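Side-chain contacts in valine-pyruvate aminotransferase (Salmonella typhimurium, PDB 3G7Q), which catalyses, with pyridoxal 5'-phosphate as cofactor, the transfer of the amino group of valine to pyruvate, yielding alanine: residues Q48-T53 / R296-R301; F166-D171 / F341-F346; T190-N195 / H371-G376. All coordinates share one frame; numbering follows the deposited sequence. Where two conformers were deposited one is given.

Contact 1 of 3, residues Q48-T53 / R296-R301; sequences QDYFQT and RNDLLR
Tyr50 reaches from its helix to the carboxylate of Asp298, and this one pair carries most of the contact. The backbones stay well apart, with Tyr50 CA and Asp298 CA 9.9 Å from each other, so the phenol has to span the gap. It does so because CG lies anti to the backbone N (chi1 177°), which sends the ring out from the helix with its hydroxyl leading. Tyr50 OH gives its proton to Asp298 OD2 at 2.7 Å, arriving on the anti side of that oxygen and somewhat tilted from the carboxylate plane. The aspartate comes in at the edge of the ring, near its plane, with OD2 also 3.3 Å from Tyr50 CE1, while the planes of ring and carboxylate stand almost perpendicular (88°). The other oxygen, Asp298 OD1, takes Arg301 NH2 at 3.1 Å along a nearly straight N-H (165°). That bond lies in the guanidinium plane but falls on OD1 from above the carboxylate, and the salt bridge probably helps to keep Asp298 ionised and a strong acceptor. The Tyr50 side chain also touches Met293. Next along the helix, Phe51 turns to Met289 and Met293, and Gln52 bonds through NE2 to Val59 O of the second subunit, at the dimer interface. Arg296 makes salt bridges with Glu292 and Asp57. Helix 285-295 closes in a Schellman motif at Asn297, Asp298 follows in the link before helix 299-325, and Tyr50 thus ties helix 45-61 to a helix-to-helix junction.

Contact 2 of 3, residues F166-D171 / F341-F346; sequences FKYHVD and FLWLWF
Phe166 holds CG between its backbone N and carbonyl carbon (chi1 68°), and Trp345 and Trp343 hold theirs anti to the backbone N; together these settings swing the three rings into one cluster. Trp345 meets Phe166 edge-to-face, with its six-membered ring 5.0 Å from the Phe166 ring, centroid to centroid, and the planes at 70°. The atom pressed onto the face is Trp345 CE3, over the ring centre, while Trp345 CB packs 3.7 Å from Phe166 CE1. The far end of the phenylalanine, CZ, lies 3.7 Å from Trp343 CD1 at the edge of that indole. Trp343 NE1 donates to Tyr168 OH at 2.9 Å (157°), in the indole plane and at the edge of the phenol. The hydroxyl, buried like the rings around it, is also bonded to His383 NE2, so two groups fix its position; Trp345 NE1 in turn is bonded to Gln386 OE1. The rings bridge two strands that run at about a right angle with strand 332-334 between them, all within the six-stranded mixed sheet of this aminotransferase, where strands 157-161 and 165-169 form the antiparallel pair at one end.

Contact 3 of 3, residues T190-N195 / H371-G376; sequences TNPTGN and HYFFPG. With EDO (1,2-ethanediol), chain F.
The Asn-Pro-Thr-Gly turn of the pyridoxal-phosphate aminotransferases, a loop that in relatives lines the active site beside the cofactor, meets the 371-376 loop through Pro192 and Phe373. The proline sits over one face of the phenyl ring, its CB-CG edge leading: Pro192 CB is 3.9 Å from the ring centroid and 15° off the normal, a CH-pi contact displaced a little toward the rim. Alongside it, Pro192 CG comes 3.7 Å from Phe373 CD2, so two neighbouring methylenes of the pyrrolidine share the ring. Phe373 offers that face because CG stands anti to its own carbonyl carbon (chi1 -59°), and its ring is stacked with Tyr141 as well. Asn191 approaches more loosely, with OD1 4.1 Å from Phe373 CE2; the stronger partner of that oxygen is Arg389 NH1, whose bond fixes which end of the amide faces the arginine. A cis peptide joins Asn191 to Pro192. The turn encloses this cis bond: Gly194 N bonds back to Thr190 O at 2.8 Å, and Gly194 takes a positive phi. Thr193 OG1 accepts from Asn195 N at 3.0 Å, an ST turn that satisfies the buried hydroxyl oxygen as an acceptor. This turn follows strand 181-187 of the seven-stranded sheet, whose 1-7-6-5-4-2-3 order is the hallmark of the large domain in fold type I enzymes, whereas 371-376 follows strand 368-369 at the edge of the other mixed sheet. In that second loop, Tyr372 OH shares a hydrogen bond of 2.7 Å with O1 of a 1,2-ethanediol, probably from the crystallisation liquor, whose O1 lies at the edge of the phenol ring.

Contacts 2 and 3 are buried neighbours, their centres about 9 Å apart, and they touch directly: Trp343 packs on Pro192, Phe341 on Asn191. Contact 2 joins two strands of the six-stranded mixed sheet, with an edge-to-face pair and one indole-phenol hydrogen bond across it. Contact 3 sets the loop after strand 181-187 of the seven-stranded sheet against the loop after strand 368-369, through a proline CH-pi contact without a hydrogen bond across it. Contact 1, about 33 Å from contact 2 between centres, is only partly buried. It ties helix 45-61 to the link between helices 285-295 and 299-325 and depends on one phenol-carboxylate hydrogen bond, whose acceptor also holds a salt bridge within its own segment.

Contact 1 of 3, residues Q48-T53 / R296-R301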
loop_
_atom_site.group_PDB
_atom_site.type_symbol
_atom_site.label_atom_id
_atom_site.label_comp_id
_atom_site.label_asym_id
_atom_site.label_seq_id
_atom_site.Cartn_x
_atom_site.Cartn_y
_atom_site.Cartn_z
ATOM N N GLN A 48 14.950 -20.301 -0.477
ATOM C CA GLN A 48 15.775 -19.307 0.226
ATOM C C GLN A 48 17.137 -19.198 -0.446
ATOM O O GLN A 48 17.655 -18.089 -0.648
ATOM C CB GLN A 48 15.903 -19.667 1.694
ATOM C CG GLN A 48 14.569 -19.672 2.473
ATOM C CD GLN A 48 13.892 -18.305 2.617
ATOM O OE1 GLN A 48 12.720 -18.225 2.990
ATOM N NE2 GLN A 48 14.634 -17.230 2.353
ATOM N N ASP A 49 17.702 -20.337 -0.850
ATOM C CA ASP A 49 18.978 -20.333 -1.562
ATOM C C ASP A 49 18.844 -19.605 -2.902
ATOM O O ASP A 49 19.700 -18.797 -3.266
ATOM C CB ASP A 49 19.472 -21.772 -1.828
ATOM C CG ASP A 49 19.863 -22.520 -0.560
ATOM O OD1 ASP A 49 20.039 -21.900 0.518
ATOM O OD2 ASP A 49 20.013 -23.761 -0.657
ATOM N N TYR A 50 17.772 -19.901 -3.632
ATOM C CA TYR A 50 17.506 -19.243 -4.903
ATOM C C TYR A 50 17.414 -17.728 -4.726
ATOM O O TYR A 50 18.070 -16.988 -5.435
ATOM C CB TYR A 50 16.199 -19.746 -5.533
ATOM C CG TYR A 50 15.901 -19.017 -6.811
ATOM C CD1 TYR A 50 16.452 -19.438 -8.027
ATOM C CD2 TYR A 50 15.092 -17.881 -6.808
ATOM C CE1 TYR A 50 16.196 -18.748 -9.198
ATOM C CE2 TYR A 50 14.853 -17.180 -7.964
ATOM C CZ TYR A 50 15.389 -17.613 -9.156
ATOM O OH TYR A 50 15.122 -16.902 -10.298
ATOM N N PHE A 51 16.596 -17.266 -3.782
ATOM C CA PHE A 51 16.463 -15.812 -3.567
ATOM C C PHE A 51 17.764 -15.156 -3.122
ATOM O O PHE A 51 18.056 -14.013 -3.514
ATOM C CB PHE A 51 15.360 -15.497 -2.570
ATOM C CG PHE A 51 13.959 -15.884 -3.044
ATOM C CD1 PHE A 51 13.484 -15.500 -4.294
ATOM C CD2 PHE A 51 13.090 -16.534 -2.199
ATOM C CE1 PHE A 51 12.191 -15.837 -4.705
ATOM C CE2 PHE A 51 11.791 -16.887 -2.627
ATOM C CZ PHE A 51 11.359 -16.539 -3.886
ATOM N N GLN A 52 18.544 -15.844 -2.290
ATOM C CA GLN A 52 19.825 -15.294 -1.859
ATOM C C GLN A 52 20.759 -15.082 -3.051
ATOM O O GLN A 52 21.433 -14.036 -3.165
ATOM C CB GLN A 52 20.473 -16.178 -0.792
ATOM C CG GLN A 52 21.839 -15.710 -0.338
ATOM C CD GLN A 52 21.833 -14.317 0.296
ATOM O OE1 GLN A 52 20.870 -13.927 0.961
ATOM N NE2 GLN A 52 22.927 -13.614 0.153
ATOM N N THR A 53 20.801 -16.050 -3.958
ATOM C CA THR A 53 21.645 -15.926 -5.136
ATOM C C THR A 53 21.112 -14.842 -6.072
ATOM O O THR A 53 21.872 -14.062 -6.624
ATOM C CB THR A 53 21.744 -17.279 -5.883
ATOM O OG1 THR A 53 22.267 -18.250 -4.978
ATOM C CG2 THR A 53 22.647 -17.175 -7.118
ATOM N N ARG A 296 14.743 -14.987 -16.618
ATOM C CA ARG A 296 15.551 -16.184 -16.457
ATOM C C ARG A 296 14.762 -17.485 -16.638
ATOM O O ARG A 296 15.340 -18.566 -16.515
ATOM C CB ARG A 296 16.196 -16.187 -15.079
ATOM C CG ARG A 296 17.120 -15.020 -14.828
ATOM C CD ARG A 296 17.672 -15.063 -13.438
ATOM N NE ARG A 296 18.558 -13.912 -13.238
ATOM C CZ ARG A 296 19.542 -13.857 -12.343
ATOM N NH1 ARG A 296 19.840 -14.898 -11.565
ATOM N NH2 ARG A 296 20.270 -12.754 -12.255
ATOM N N ASN A 297 13.470 -17.375 -16.934
ATOM C CA ASN A 297 12.585 -18.524 -17.118
ATOM C C ASN A 297 12.577 -19.411 -15.865
ATOM O O ASN A 297 12.590 -20.637 -15.961
ATOM C CB ASN A 297 12.970 -19.323 -18.373
ATOM C CG ASN A 297 11.858 -20.244 -18.848
ATOM O OD1 ASN A 297 10.689 -19.851 -18.916
ATOM N ND2 ASN A 297 12.220 -21.473 -19.192
ATOM N N ASP A 298 12.560 -18.771 -14.696
ATOM C CA ASP A 298 12.551 -19.469 -13.416
ATOM C C ASP A 298 11.203 -19.443 -12.707
ATOM O O ASP A 298 10.969 -20.275 -11.833
ATOM C CB ASP A 298 13.555 -18.828 -12.462
ATOM C CG ASP A 298 14.986 -19.067 -12.869
ATOM O OD1 ASP A 298 15.251 -20.088 -13.529
ATOM O OD2 ASP A 298 15.836 -18.231 -12.483
ATOM N N LEU A 299 10.324 -18.509 -13.050
ATOM C CA LEU A 299 9.104 -18.328 -12.248
ATOM C C LEU A 299 8.179 -19.555 -12.293
ATOM O O LEU A 299 7.792 -20.101 -11.253
ATOM C CB LEU A 299 8.395 -17.036 -12.674
ATOM C CG LEU A 299 7.133 -16.630 -11.914
ATOM C CD1 LEU A 299 7.428 -16.489 -10.421
ATOM C CD2 LEU A 299 6.543 -15.335 -12.541
ATOM N N LEU A 300 7.845 -20.009 -13.494
ATOM C CA LEU A 300 7.018 -21.196 -13.626
ATOM C C LEU A 300 7.746 -22.460 -13.165
ATOM O O LEU A 300 7.159 -23.316 -12.494
ATOM C CB LEU A 300 6.519 -21.343 -15.090
ATOM C CG LEU A 300 5.277 -20.507 -15.470
ATOM C CD1 LEU A 300 5.379 -19.073 -15.017
ATOM C CD2 LEU A 300 4.964 -20.571 -16.981
ATOM N N ARG A 301 9.035 -22.590 -13.511
ATOM C CA ARG A 301 9.813 -23.770 -13.130
ATOM C C ARG A 301 9.842 -23.987 -11.613
ATOM O O ARG A 301 9.682 -25.116 -11.100
ATOM C CB ARG A 301 11.264 -23.613 -13.629
ATOM C CG ARG A 301 12.207 -24.757 -13.245
ATOM C CD ARG A 301 13.627 -24.569 -13.813
ATOM N NE ARG A 301 14.339 -23.440 -13.219
ATOM C CZ ARG A 301 14.969 -23.485 -12.042
ATOM N NH1 ARG A 301 14.975 -24.588 -11.309
ATOM N NH2 ARG A 301 15.600 -22.417 -11.584
#

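Contact 2 of 3, residues F166-D171 / F341-F346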
loop_
_atom_site.group_PDB
_atom_site.type_symbol
_atom_site.label_atom_id
_atom_site.label_comp_id
_atom_site.label_asym_id
_atom_site.label_seq_id
_atom_site.Cartn_x
_atom_site.Cartn_y
_atom_site.Cartn_z
ATOM N N PHE A 166 -13.997 -33.989 2.964
ATOM C CA PHE A 166 -15.225 -33.443 2.397
ATOM C C PHE A 166 -14.875 -32.312 1.461
ATOM O O PHE A 166 -13.739 -31.818 1.470
ATOM C CB PHE A 166 -16.216 -33.000 3.474
ATOM C CG PHE A 166 -15.786 -31.806 4.281
ATOM C CD1 PHE A 166 -14.855 -31.938 5.290
ATOM C CD2 PHE A 166 -16.353 -30.560 4.066
ATOM C CE1 PHE A 166 -14.496 -30.874 6.063
ATOM C CE2 PHE A 166 -15.969 -29.469 4.858
ATOM C CZ PHE A 166 -15.039 -29.631 5.832
ATOM N N LYS A 167 -15.863 -31.887 0.676
ATOM C CA LYS A 167 -15.656 -30.818 -0.280
ATOM C C LYS A 167 -16.927 -29.958 -0.388
ATOM O O LYS A 167 -18.039 -30.484 -0.498
ATOM C CB LYS A 167 -15.327 -31.407 -1.656
ATOM C CG LYS A 167 -15.100 -30.373 -2.739
ATOM C CD LYS A 167 -14.585 -30.978 -4.046
ATOM C CE LYS A 167 -14.601 -29.960 -5.208
ATOM N NZ LYS A 167 -13.638 -28.817 -5.052
ATOM N N TYR A 168 -16.747 -28.656 -0.312
ATOM C CA TYR A 168 -17.846 -27.727 -0.485
ATOM C C TYR A 168 -18.121 -27.559 -1.968
ATOM O O TYR A 168 -17.196 -27.566 -2.794
ATOM C CB TYR A 168 -17.523 -26.375 0.097
ATOM C CG TYR A 168 -17.390 -26.318 1.612
ATOM C CD1 TYR A 168 -18.443 -26.690 2.439
ATOM C CD2 TYR A 168 -16.259 -25.823 2.191
ATOM C CE1 TYR A 168 -18.345 -26.603 3.842
ATOM C CE2 TYR A 168 -16.134 -25.720 3.569
ATOM C CZ TYR A 168 -17.189 -26.121 4.394
ATOM O OH TYR A 168 -17.064 -26.038 5.756
ATOM N N HIS A 169 -19.395 -27.375 -2.284
ATOM C CA HIS A 169 -19.873 -27.131 -3.652
ATOM C C HIS A 169 -20.841 -25.959 -3.705
ATOM O O HIS A 169 -21.578 -25.722 -2.759
ATOM C CB HIS A 169 -20.581 -28.364 -4.192
ATOM C CG HIS A 169 -19.647 -29.491 -4.496
ATOM N ND1 HIS A 169 -18.890 -29.530 -5.650
ATOM C CD2 HIS A 169 -19.325 -30.600 -3.793
ATOM C CE1 HIS A 169 -18.162 -30.634 -5.651
ATOM N NE2 HIS A 169 -18.406 -31.302 -4.537
ATOM N N VAL A 170 -20.871 -25.283 -4.845
ATOM C CA VAL A 170 -21.830 -24.202 -5.084
ATOM C C VAL A 170 -23.223 -24.803 -5.149
ATOM O O VAL A 170 -23.462 -25.762 -5.891
ATOM C CB VAL A 170 -21.558 -23.460 -6.405
ATOM C CG1 VAL A 170 -22.636 -22.369 -6.651
ATOM C CG2 VAL A 170 -20.132 -22.853 -6.466
ATOM N N ASP A 171 -24.160 -24.260 -4.378
ATOM C CA ASP A 171 -25.565 -24.688 -4.425
ATOM C C ASP A 171 -26.287 -23.790 -5.431
ATOM O O ASP A 171 -26.837 -22.745 -5.074
ATOM C CB ASP A 171 -26.177 -24.606 -3.027
ATOM C CG ASP A 171 -27.645 -24.929 -2.998
ATOM O OD1 ASP A 171 -28.209 -25.323 -4.038
ATOM O OD2 ASP A 171 -28.247 -24.766 -1.904
ATOM N N PHE A 341 -3.389 -24.300 3.936
ATOM C CA PHE A 341 -4.220 -24.522 5.107
ATOM C C PHE A 341 -4.908 -25.879 5.117
ATOM O O PHE A 341 -5.097 -26.492 4.086
ATOM C CB PHE A 341 -5.349 -23.484 5.145
ATOM C CG PHE A 341 -4.866 -22.066 5.014
ATOM C CD1 PHE A 341 -4.302 -21.403 6.097
ATOM C CD2 PHE A 341 -4.916 -21.426 3.795
ATOM C CE1 PHE A 341 -3.814 -20.105 5.959
ATOM C CE2 PHE A 341 -4.417 -20.107 3.656
ATOM C CZ PHE A 341 -3.879 -19.465 4.714
ATOM N N LEU A 342 -5.278 -26.303 6.316
ATOM C CA LEU A 342 -6.210 -27.390 6.489
ATOM C C LEU A 342 -7.434 -26.807 7.220
ATOM O O LEU A 342 -7.322 -26.028 8.188
ATOM C CB LEU A 342 -5.619 -28.577 7.237
ATOM C CG LEU A 342 -4.570 -29.380 6.482
ATOM C CD1 LEU A 342 -3.945 -30.446 7.430
ATOM C CD2 LEU A 342 -5.157 -30.035 5.223
ATOM N N TRP A 343 -8.594 -27.169 6.713
ATOM C CA TRP A 343 -9.881 -26.752 7.282
ATOM C C TRP A 343 -10.467 -27.974 7.948
ATOM O O TRP A 343 -10.794 -28.993 7.277
ATOM C CB TRP A 343 -10.765 -26.226 6.178
ATOM C CG TRP A 343 -12.146 -25.769 6.525
ATOM C CD1 TRP A 343 -13.311 -26.401 6.260
ATOM C CD2 TRP A 343 -12.500 -24.499 7.100
ATOM N NE1 TRP A 343 -14.360 -25.635 6.656
ATOM C CE2 TRP A 343 -13.898 -24.459 7.171
ATOM C CE3 TRP A 343 -11.766 -23.411 7.580
ATOM C CZ2 TRP A 343 -14.596 -23.366 7.694
ATOM C CZ3 TRP A 343 -12.452 -22.311 8.084
ATOM C CH2 TRP A 343 -13.853 -22.304 8.137
ATOM N N LEU A 344 -10.617 -27.853 9.268
ATOM C CA LEU A 344 -11.059 -28.950 10.114
ATOM C C LEU A 344 -12.500 -28.749 10.536
ATOM O O LEU A 344 -12.837 -27.702 11.091
ATOM C CB LEU A 344 -10.186 -29.040 11.359
ATOM C CG LEU A 344 -8.655 -29.038 11.101
ATOM C CD1 LEU A 344 -7.870 -29.109 12.429
ATOM C CD2 LEU A 344 -8.240 -30.125 10.105
ATOM N N TRP A 345 -13.329 -29.758 10.275
ATOM C CA TRP A 345 -14.729 -29.775 10.659
ATOM C C TRP A 345 -14.921 -30.852 11.729
ATOM O O TRP A 345 -14.863 -32.033 11.423
ATOM C CB TRP A 345 -15.616 -30.017 9.446
ATOM C CG TRP A 345 -17.075 -30.211 9.733
ATOM C CD1 TRP A 345 -17.791 -29.730 10.805
ATOM C CD2 TRP A 345 -18.029 -30.858 8.873
ATOM N NE1 TRP A 345 -19.115 -30.111 10.692
ATOM C CE2 TRP A 345 -19.285 -30.797 9.516
ATOM C CE3 TRP A 345 -17.938 -31.493 7.634
ATOM C CZ2 TRP A 345 -20.437 -31.353 8.960
ATOM C CZ3 TRP A 345 -19.102 -32.072 7.089
ATOM C CH2 TRP A 345 -20.321 -32.003 7.770
ATOM N N PHE A 346 -15.136 -30.413 12.968
ATOM C CA PHE A 346 -15.325 -31.288 14.124
ATOM C C PHE A 346 -16.800 -31.596 14.121
ATOM O O PHE A 346 -17.607 -30.973 14.813
ATOM C CB PHE A 346 -14.828 -30.596 15.396
ATOM C CG PHE A 346 -13.406 -30.107 15.281
ATOM C CD1 PHE A 346 -12.361 -31.003 15.073
ATOM C CD2 PHE A 346 -13.105 -28.747 15.343
ATOM C CE1 PHE A 346 -11.068 -30.556 14.965
ATOM C CE2 PHE A 346 -11.802 -28.308 15.236
ATOM C CZ PHE A 346 -10.785 -29.201 15.039
#

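Contact 3 of 3, residues T190-N195 / H371-G376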
loop_
_atom_site.group_PDB
_atom_site.type_symbol
_atom_site.label_atom_id
_atom_site.label_comp_id
_atom_site.label_asym_id
_atom_site.label_seq_id
_atom_site.Cartn_x
_atom_site.Cartn_y
_atom_site.Cartn_z
ATOM N N THR A 190 -8.641 -22.003 -2.540
ATOM C CA THR A 190 -9.222 -21.126 -1.533
ATOM C C THR A 190 -8.576 -21.154 -0.152
ATOM O O THR A 190 -8.216 -22.213 0.352
ATOM C CB THR A 190 -10.706 -21.526 -1.350
ATOM O OG1 THR A 190 -11.395 -21.390 -2.598
ATOM C CG2 THR A 190 -11.412 -20.677 -0.262
ATOM N N ASN A 191 -8.390 -19.956 0.396
ATOM C CA ASN A 191 -8.118 -19.759 1.818
ATOM C C ASN A 191 -9.564 -19.521 2.332
ATOM O O ASN A 191 -10.205 -18.541 1.948
ATOM C CB ASN A 191 -7.205 -18.553 2.011
ATOM C CG ASN A 191 -7.053 -18.117 3.467
ATOM O OD1 ASN A 191 -7.720 -18.638 4.393
ATOM N ND2 ASN A 191 -6.192 -17.090 3.685
ATOM N N PRO A 192 -10.040 -20.284 3.340
ATOM C CA PRO A 192 -9.375 -21.193 4.285
ATOM C C PRO A 192 -9.458 -22.698 4.117
ATOM O O PRO A 192 -8.884 -23.416 4.927
ATOM C CB PRO A 192 -10.139 -20.846 5.579
ATOM C CG PRO A 192 -11.563 -20.755 5.099
ATOM C CD PRO A 192 -11.456 -20.081 3.726
ATOM N N THR A 193 -10.120 -23.164 3.081
ATOM C CA THR A 193 -10.423 -24.596 2.920
ATOM C C THR A 193 -9.481 -25.435 2.113
ATOM O O THR A 193 -9.460 -26.658 2.241
ATOM C CB THR A 193 -11.790 -24.708 2.223
ATOM O OG1 THR A 193 -11.761 -23.957 1.004
ATOM C CG2 THR A 193 -12.918 -24.142 3.113
ATOM N N GLY A 194 -8.712 -24.787 1.249
ATOM C CA GLY A 194 -7.921 -25.481 0.261
ATOM C C GLY A 194 -8.813 -25.974 -0.889
ATOM O O GLY A 194 -8.367 -26.778 -1.737
ATOM N N ASN A 195 -10.072 -25.542 -0.933
ATOM C CA ASN A 195 -10.955 -25.981 -1.988
ATOM C C ASN A 195 -10.543 -25.449 -3.357
ATOM O O ASN A 195 -10.072 -24.318 -3.470
ATOM C CB ASN A 195 -12.369 -25.498 -1.735
ATOM C CG ASN A 195 -13.377 -26.125 -2.695
ATOM O OD1 ASN A 195 -13.372 -27.348 -2.901
ATOM N ND2 ASN A 195 -14.234 -25.285 -3.298
ATOM N N HIS A 371 -16.108 -19.588 12.117
ATOM C CA HIS A 371 -17.269 -18.729 11.901
ATOM C C HIS A 371 -16.932 -17.429 11.230
ATOM O O HIS A 371 -17.754 -16.873 10.511
ATOM C CB HIS A 371 -17.973 -18.456 13.230
ATOM C CG HIS A 371 -19.180 -17.581 13.110
ATOM N ND1 HIS A 371 -20.314 -17.954 12.412
ATOM C CD2 HIS A 371 -19.448 -16.368 13.647
ATOM C CE1 HIS A 371 -21.210 -16.988 12.495
ATOM N NE2 HIS A 371 -20.719 -16.022 13.254
ATOM N N TYR A 372 -15.705 -16.979 11.418
ATOM C CA TYR A 372 -15.280 -15.725 10.883
ATOM C C TYR A 372 -15.135 -15.691 9.361
ATOM O O TYR A 372 -15.073 -14.606 8.789
ATOM C CB TYR A 372 -13.998 -15.284 11.605
ATOM C CG TYR A 372 -14.186 -15.197 13.122
ATOM C CD1 TYR A 372 -15.237 -14.454 13.678
ATOM C CD2 TYR A 372 -13.311 -15.827 13.992
ATOM C CE1 TYR A 372 -15.424 -14.378 15.060
ATOM C CE2 TYR A 372 -13.484 -15.746 15.375
ATOM C CZ TYR A 372 -14.539 -15.028 15.907
ATOM O OH TYR A 372 -14.701 -14.940 17.291
ATOM N N PHE A 373 -15.149 -16.857 8.696
ATOM C CA PHE A 373 -15.037 -16.929 7.243
ATOM C C PHE A 373 -16.371 -17.010 6.486
ATOM O O PHE A 373 -16.377 -17.347 5.299
ATOM C CB PHE A 373 -14.164 -18.135 6.860
ATOM C CG PHE A 373 -12.778 -18.084 7.430
ATOM C CD1 PHE A 373 -12.494 -18.625 8.672
ATOM C CD2 PHE A 373 -11.742 -17.481 6.723
ATOM C CE1 PHE A 373 -11.194 -18.584 9.203
ATOM C CE2 PHE A 373 -10.458 -17.430 7.252
ATOM C CZ PHE A 373 -10.190 -17.986 8.500
ATOM N N PHE A 374 -17.482 -16.762 7.171
ATOM C CA PHE A 374 -18.812 -16.845 6.576
ATOM C C PHE A 374 -19.642 -15.580 6.766
ATOM O O PHE A 374 -20.808 -15.659 7.109
ATOM C CB PHE A 374 -19.612 -17.964 7.225
ATOM C CG PHE A 374 -19.075 -19.332 7.002
ATOM C CD1 PHE A 374 -18.206 -19.901 7.912
ATOM C CD2 PHE A 374 -19.527 -20.096 5.947
ATOM C CE1 PHE A 374 -17.745 -21.169 7.728
ATOM C CE2 PHE A 374 -19.064 -21.378 5.765
ATOM C CZ PHE A 374 -18.175 -21.922 6.666
ATOM N N PRO A 375 -19.076 -14.412 6.524
ATOM C CA PRO A 375 -19.955 -13.256 6.751
ATOM C C PRO A 375 -21.051 -13.130 5.697
ATOM O O PRO A 375 -20.856 -13.478 4.536
ATOM C CB PRO A 375 -19.000 -12.071 6.626
ATOM C CG PRO A 375 -17.977 -12.552 5.639
ATOM C CD PRO A 375 -17.756 -14.009 6.016
ATOM N N GLY A 376 -22.204 -12.640 6.117
ATOM C CA GLY A 376 -23.291 -12.375 5.199
ATOM C C GLY A 376 -24.133 -13.547 4.737
ATOM O O GLY A 376 -24.728 -13.460 3.670
HETATM C C1 EDO F . -11.728 -15.700 18.548
HETATM O O1 EDO F . -13.008 -16.207 18.960
HETATM C C2 EDO F . -11.098 -14.861 19.663
HETATM O O2 EDO F . -11.883 -13.693 19.946
#